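Local coordinates for protein NUDIX hydrolase (Alicyclobacillus acidocaldarius subsp. acidocaldarius, PDB 3QSJ) that probably hydrolyses phosphorus-containing acid anhydride bonds, as members of the Nudix family do, with magnesium or manganese as the metal cofactor, at residues G140-P145 / V197-A202; M35-G40 / Q148-D153; A111-C114 / A119-A122. All blocks are in the same frame, centred on the assembly; numbering follows the deposited sequence.

Interaction 1: G140-P145 / V197-A202; sequences GRFVTP and VRPTIA
F142 and P199 carry this contact, in which a strand-borne phenylalanine lies alongside a proline in the first turn of a helix. Their CA atoms stand 6.9 Å apart, and both CB atoms are directed at the opposing segment. Followed outward, F142 begins with CB at 3.8 Å from CG of P199. The next atom, F142 CG, lies almost equally near P199 CG and CB. At CD2 the ring reaches its shortest approach, 3.7 Å to P199 CB; beyond that the ring draws away from the proline, and the side chain also touches I222. The two side chains run past one another in opposite senses, and the proline meets the ring obliquely. The course of the phenylalanine follows from chi1 of -67°, which sets CG beside the backbone N and anti to the carbonyl carbon. An alanine at F142 would remove the ring and is likely to leave one flank of P199 without its apolar cover, opening a gap between strand and helix.

A second, smaller touch lies at P145, whose CG sits 3.4 Å from NH1 of R198, at the edge of the guanidinium and in its plane. A bend in the arginine at chi3 (-64°) helps bring this end toward P145, although its CB does not point there.

V197 occupies the N-cap, and its O receives weak backbone bonds from N of T200 and I201. P199, lacking an N-H, fits this first turn, where amide hydrogens need no acceptor within the helix. P199 also packs on F156 of strand 151-160. The contact joins the end of strand 137-143 to the first turn of helix 198-209, at the edge of the alpha/beta/alpha sandwich of the Nudix fold.

Interaction 2: M35-G40 / Q148-D153; sequences MRFLPG and QPVRFD
F37 and V150 mark the closest backbone approach, yet their CA atoms remain 9.3 Å apart, so side chains alone bridge the two segments. Residues 35-40 form an irregular loop, while residues 148-153 pass from loop into strand. At L38 the loop takes up left-handed backbone angles (phi 49°, psi 51°), which turn the chain sharply just after F37.

F37 spans the separation. Its CG is anti to the backbone N (chi1 -179°), and this extended setting presents the outer rim of the ring to the strand segment. Along that rim CE1 serves V150, CE2 serves F152, and CZ is shared by both. F37 CZ lies 3.7 Å from CG1 of V150, and F37 CE1 is 3.8 Å from V150 CB, so the ring meets the valine at its branch point, mainly through CG1, with CG2 slightly farther off. F37 CE2 approaches F152 CE2 at 3.8 Å. Relative to the F152 ring, the incoming atoms lie at the edge, near its plane; relative to the F37 ring, both V150 and F152 approach obliquely. The side chain of F37 runs counter to both partners as it passes them. L38 takes one face of the F37 ring, with its CG 3.6 Å above the ring centre, which should help to limit how the phenylalanine turns. These contacts are apolar, and with 116 Å² buried in all they make a modest surface junction.

F152 also lies about 3 Å, nearest atoms, from a bound glycerol, likely a crystallisation additive. R31 NE bonds to F37 O and so ties the loop back to strand 24-31. On the opposing segment, F152 N donates to T144 OG1, and strand 151-160 runs between strand 7-18, its parallel neighbour, and strand 137-143, its antiparallel one; the F37 loop, which links strands 24-31 and 42-48, reaches the beginning of this strand.

Interaction 3: A111-C114 / A119-A122; sequences ADLC and ALSA
L113 and L120 cross obliquely: L113 brings both methyls to L120, which answers with CD1 and CB. The two CD1 methyls meet at 4.0 Å, while the second branch of L113 reaches past the opposing side chain to the backbone: CD2 lies 3.7 Å from the CA of L120. L120 holds CG anti to its amide nitrogen (chi1 178°), whereas L113 has CG beside the nitrogen (chi1 -67°), and its methyls swing closer to the second helix than the direction of its CB would suggest.

Beside this pair A119 directs its methyl toward the first helix. Its CB comes to 3.3 Å from the carbonyl O of D112 and 4.0 Å from the CA of L113, a close approach consistent with the 5.3 Å between the CA atoms of L113 and A119. The motif is a pair of short consecutive helices, 107-113 and 119-125, folded against each other and joined by a short connection. D112 OD1 makes a salt bridge to K115 NZ, linking the end of the first helix to the connection that follows.

Both leucines are buried, and each has a further partner on helix 72-87: L113 touches A84 and L120 touches R81. That helix carries the calcium ligands E82 and E86, and corresponds to the metal-binding helix of the Nudix signature. L120 additionally rests on M56 of helix 51-58.

Interactions 1 and 2 are neighbours, their centres 13 Å apart, and meet through strands 137-143 and 151-160, which pair antiparallel. Polar links join them directly: R141 NH2 forms a salt bridge with D153 OD2 at 2.8 Å, and T144 O probably accepts a hydrogen bond from R151 NH2 at 2.8 Å. Interaction 3 stands apart, its nearest atoms about 12 Å from interaction 2 and about 20 Å from interaction 1. The calcium, bound by G46, E82 and E86, is at some distance from both regions: by nearest atoms it lies about 9 Å from the F152 side chain of interaction 2 and about 11 Å from that of L113 in interaction 3.

Interaction 1: G140-P145 / V197-A202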
# COMPACT_ATOMS: atom_id res chain seq x y z
N GLY A 140 -0.05 4.27 10.72
CA GLY A 140 -0.69 5.56 10.89
C GLY A 140 -2.11 5.61 10.43
O GLY A 140 -2.60 4.69 9.77
N ARG A 141 -2.78 6.74 10.74
CA ARG A 141 -4.13 6.96 10.24
C ARG A 141 -4.25 8.45 10.03
O ARG A 141 -3.86 9.23 10.92
CB ARG A 141 -5.17 6.46 11.24
CG ARG A 141 -6.61 6.63 10.76
CD ARG A 141 -7.57 6.21 11.88
NE ARG A 141 -8.96 6.42 11.45
CZ ARG A 141 -10.04 6.00 12.10
NH1 ARG A 141 -9.92 5.42 13.30
NH2 ARG A 141 -11.25 6.17 11.56
N PHE A 142 -4.68 8.84 8.83
CA PHE A 142 -4.75 10.27 8.51
C PHE A 142 -6.05 10.61 7.86
O PHE A 142 -6.44 10.01 6.85
CB PHE A 142 -3.57 10.67 7.60
CG PHE A 142 -2.26 10.55 8.33
CD1 PHE A 142 -1.96 11.41 9.39
CD2 PHE A 142 -1.38 9.52 8.04
CE1 PHE A 142 -0.80 11.23 10.14
CE2 PHE A 142 -0.19 9.39 8.76
CZ PHE A 142 0.08 10.25 9.80
N VAL A 143 -6.69 11.68 8.37
CA VAL A 143 -7.93 12.13 7.78
C VAL A 143 -7.61 13.45 7.05
O VAL A 143 -7.05 14.41 7.65
CB VAL A 143 -9.04 12.33 8.86
CG1 VAL A 143 -10.36 12.81 8.22
CG2 VAL A 143 -9.27 11.08 9.70
N THR A 144 -8.03 13.55 5.78
CA THR A 144 -7.79 14.78 5.05
C THR A 144 -8.46 15.92 5.84
O THR A 144 -9.59 15.75 6.30
CB THR A 144 -8.43 14.66 3.66
OG1 THR A 144 -8.08 13.38 3.12
CG2 THR A 144 -8.02 15.83 2.74
N PRO A 145 -7.75 17.06 6.01
CA PRO A 145 -8.38 18.24 6.68
C PRO A 145 -9.72 18.68 6.05
O PRO A 145 -9.89 18.56 4.82
CB PRO A 145 -7.32 19.33 6.53
CG PRO A 145 -6.03 18.59 6.31
CD PRO A 145 -6.40 17.38 5.51
N VAL A 197 0.95 14.31 -0.98
CA VAL A 197 0.11 14.68 0.18
C VAL A 197 0.95 14.61 1.46
O VAL A 197 1.94 13.90 1.49
CB VAL A 197 -1.23 13.92 0.24
CG1 VAL A 197 -2.03 14.14 -1.04
CG2 VAL A 197 -1.02 12.42 0.50
N ARG A 198 0.58 15.39 2.49
CA ARG A 198 1.32 15.42 3.77
C ARG A 198 1.66 14.04 4.37
O ARG A 198 2.83 13.83 4.71
CB ARG A 198 0.67 16.38 4.76
CG ARG A 198 0.88 17.86 4.36
CD ARG A 198 0.50 18.79 5.49
NE ARG A 198 -0.92 18.69 5.80
CZ ARG A 198 -1.43 18.67 7.02
NH1 ARG A 198 -2.74 18.56 7.20
NH2 ARG A 198 -0.64 18.75 8.08
N PRO A 199 0.71 13.07 4.45
CA PRO A 199 1.05 11.75 4.99
C PRO A 199 2.18 11.04 4.25
O PRO A 199 3.04 10.39 4.88
CB PRO A 199 -0.27 10.98 4.83
CG PRO A 199 -1.31 12.01 4.89
CD PRO A 199 -0.74 13.16 4.14
N THR A 200 2.24 11.23 2.90
CA THR A 200 3.33 10.64 2.09
C THR A 200 4.69 11.14 2.53
O THR A 200 5.60 10.34 2.73
CB THR A 200 3.07 10.91 0.58
OG1 THR A 200 1.87 10.26 0.23
CG2 THR A 200 4.20 10.36 -0.32
N ILE A 201 4.81 12.46 2.71
CA ILE A 201 6.05 13.09 3.15
C ILE A 201 6.42 12.54 4.55
O ILE A 201 7.57 12.18 4.80
CB ILE A 201 5.90 14.63 3.13
CG1 ILE A 201 5.56 15.11 1.70
CG2 ILE A 201 7.15 15.32 3.67
CD1 ILE A 201 5.16 16.69 1.58
N ALA A 202 5.45 12.49 5.45
CA ALA A 202 5.69 12.08 6.84
C ALA A 202 6.15 10.60 6.87
O ALA A 202 7.07 10.28 7.63
CB ALA A 202 4.44 12.34 7.68

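Interaction 2: M35-G40 / Q148-D153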
# COMPACT_ATOMS: atom_id res chain seq x y z
N MSE A 35 -5.05 11.82 -15.26
CA MSE A 35 -5.99 11.58 -14.18
C MSE A 35 -6.66 12.89 -13.82
O MSE A 35 -6.02 13.94 -13.90
CB MSE A 35 -5.26 11.06 -12.93
CG MSE A 35 -4.76 9.63 -13.07
SE MSE A 35 -6.22 8.43 -13.59
CE MSE A 35 -5.92 8.30 -15.60
N ARG A 36 -7.93 12.84 -13.42
CA ARG A 36 -8.68 14.06 -13.02
C ARG A 36 -8.35 14.47 -11.59
O ARG A 36 -8.37 15.66 -11.27
CB ARG A 36 -10.19 13.87 -13.13
CG ARG A 36 -10.67 13.64 -14.56
CD ARG A 36 -12.20 13.56 -14.56
NE ARG A 36 -12.67 12.58 -13.57
CZ ARG A 36 -12.74 11.28 -13.83
NH1 ARG A 36 -12.49 10.83 -15.06
NH2 ARG A 36 -13.12 10.43 -12.90
N PHE A 37 -8.03 13.50 -10.74
CA PHE A 37 -7.73 13.78 -9.35
C PHE A 37 -6.24 13.64 -9.05
O PHE A 37 -5.65 12.57 -9.28
CB PHE A 37 -8.62 12.95 -8.40
CG PHE A 37 -8.40 13.20 -6.92
CD1 PHE A 37 -8.76 14.41 -6.34
CD2 PHE A 37 -7.94 12.18 -6.08
CE1 PHE A 37 -8.61 14.63 -4.98
CE2 PHE A 37 -7.78 12.39 -4.72
CZ PHE A 37 -8.10 13.62 -4.16
N LEU A 38 -5.63 14.72 -8.52
CA LEU A 38 -4.22 14.72 -8.17
C LEU A 38 -3.31 14.18 -9.28
O LEU A 38 -2.44 13.37 -8.98
CB LEU A 38 -3.95 13.95 -6.87
CG LEU A 38 -4.79 14.39 -5.65
CD1 LEU A 38 -4.39 13.56 -4.43
CD2 LEU A 38 -4.72 15.90 -5.43
N PRO A 39 -3.43 14.68 -10.53
CA PRO A 39 -2.47 14.24 -11.58
C PRO A 39 -1.06 14.62 -11.18
O PRO A 39 -0.86 15.71 -10.58
CB PRO A 39 -2.91 15.00 -12.85
CG PRO A 39 -3.76 16.11 -12.34
CD PRO A 39 -4.36 15.69 -11.05
N GLY A 40 -0.12 13.72 -11.46
CA GLY A 40 1.31 13.92 -11.24
C GLY A 40 1.76 13.71 -9.82
O GLY A 40 2.95 13.82 -9.53
N GLN A 148 -10.46 20.65 2.63
CA GLN A 148 -10.26 20.01 1.33
C GLN A 148 -11.58 19.53 0.74
O GLN A 148 -12.43 19.02 1.46
CB GLN A 148 -9.27 18.84 1.47
CG GLN A 148 -7.93 19.27 2.05
CD GLN A 148 -6.87 19.28 1.01
OE1 GLN A 148 -6.23 18.25 0.73
NE2 GLN A 148 -6.70 20.42 0.36
N PRO A 149 -11.77 19.68 -0.59
CA PRO A 149 -13.07 19.28 -1.18
C PRO A 149 -13.28 17.79 -1.33
O PRO A 149 -14.38 17.37 -1.68
CB PRO A 149 -13.07 19.99 -2.54
CG PRO A 149 -11.68 20.42 -2.80
CD PRO A 149 -10.85 20.29 -1.57
N VAL A 150 -12.19 17.00 -1.32
CA VAL A 150 -12.22 15.53 -1.43
C VAL A 150 -11.47 15.05 -0.22
O VAL A 150 -10.35 15.52 0.03
CB VAL A 150 -11.65 14.98 -2.77
CG1 VAL A 150 -11.54 13.45 -2.74
CG2 VAL A 150 -12.46 15.45 -3.98
N ARG A 151 -12.11 14.17 0.62
CA ARG A 151 -11.50 13.76 1.87
C ARG A 151 -11.49 12.25 2.02
O ARG A 151 -12.42 11.57 1.57
CB ARG A 151 -12.26 14.37 3.09
CG ARG A 151 -12.35 15.91 3.09
CD ARG A 151 -13.13 16.31 4.31
NE ARG A 151 -12.33 16.17 5.52
CZ ARG A 151 -12.79 16.21 6.77
NH1 ARG A 151 -14.09 16.40 7.00
NH2 ARG A 151 -11.95 16.12 7.79
N PHE A 152 -10.40 11.72 2.63
CA PHE A 152 -10.24 10.33 2.92
C PHE A 152 -9.90 10.16 4.37
O PHE A 152 -9.25 11.03 4.97
CB PHE A 152 -9.06 9.69 2.14
CG PHE A 152 -9.26 9.73 0.65
CD1 PHE A 152 -10.06 8.78 0.02
CD2 PHE A 152 -8.79 10.81 -0.09
CE1 PHE A 152 -10.38 8.90 -1.35
CE2 PHE A 152 -9.06 10.90 -1.46
CZ PHE A 152 -9.84 9.93 -2.08
N ASP A 153 -10.17 8.96 4.88
CA ASP A 153 -9.71 8.61 6.23
C ASP A 153 -8.87 7.40 5.93
O ASP A 153 -9.41 6.32 5.66
CB ASP A 153 -10.92 8.27 7.08
CG ASP A 153 -10.61 7.86 8.49
OD1 ASP A 153 -9.45 7.53 8.77
OD2 ASP A 153 -11.53 7.87 9.32

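Interaction 3: A111-C114 / A119-A122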
# COMPACT_ATOMS: atom_id res chain seq x y z
N ALA A 111 -4.67 -7.89 -14.86
CA ALA A 111 -5.76 -7.24 -15.62
C ALA A 111 -7.13 -7.59 -15.04
O ALA A 111 -7.96 -6.69 -14.86
CB ALA A 111 -5.69 -7.67 -17.10
N ASP A 112 -7.35 -8.88 -14.72
CA ASP A 112 -8.58 -9.40 -14.11
C ASP A 112 -8.84 -8.79 -12.73
O ASP A 112 -9.99 -8.52 -12.39
CB ASP A 112 -8.52 -10.94 -13.98
CG ASP A 112 -8.82 -11.66 -15.28
OD1 ASP A 112 -9.13 -10.99 -16.28
OD2 ASP A 112 -8.73 -12.91 -15.29
N LEU A 113 -7.78 -8.56 -11.93
CA LEU A 113 -7.95 -7.93 -10.61
C LEU A 113 -8.37 -6.47 -10.76
O LEU A 113 -9.09 -5.96 -9.91
CB LEU A 113 -6.67 -7.97 -9.79
CG LEU A 113 -6.11 -9.27 -9.30
CD1 LEU A 113 -5.19 -9.00 -8.09
CD2 LEU A 113 -7.18 -10.26 -8.88
N CYS A 114 -7.92 -5.80 -11.85
CA CYS A 114 -8.27 -4.39 -12.08
C CYS A 114 -9.72 -4.15 -12.56
O CYS A 114 -10.19 -3.01 -12.59
CB CYS A 114 -7.24 -3.70 -12.95
SG CYS A 114 -5.59 -3.64 -12.19
N ALA A 119 -13.08 -9.83 -7.79
CA ALA A 119 -12.05 -10.54 -8.56
C ALA A 119 -10.91 -11.12 -7.67
O ALA A 119 -10.52 -12.28 -7.85
CB ALA A 119 -11.45 -9.63 -9.62
N LEU A 120 -10.39 -10.33 -6.75
CA LEU A 120 -9.32 -10.84 -5.88
C LEU A 120 -9.83 -11.89 -4.93
O LEU A 120 -9.23 -12.98 -4.82
CB LEU A 120 -8.64 -9.72 -5.10
CG LEU A 120 -7.53 -10.22 -4.14
CD1 LEU A 120 -6.47 -11.07 -4.88
CD2 LEU A 120 -6.92 -9.02 -3.45
N SER A 121 -10.97 -11.62 -4.27
CA SER A 121 -11.58 -12.59 -3.35
C SER A 121 -11.82 -13.95 -4.05
O SER A 121 -11.47 -15.01 -3.49
CB SER A 121 -12.88 -12.01 -2.80
OG SER A 121 -13.52 -12.95 -1.96
N ALA A 122 -12.32 -13.91 -5.29
CA ALA A 122 -12.56 -15.08 -6.13
C ALA A 122 -11.27 -15.80 -6.48
O ALA A 122 -11.22 -17.03 -6.41
CB ALA A 122 -13.27 -14.66 -7.41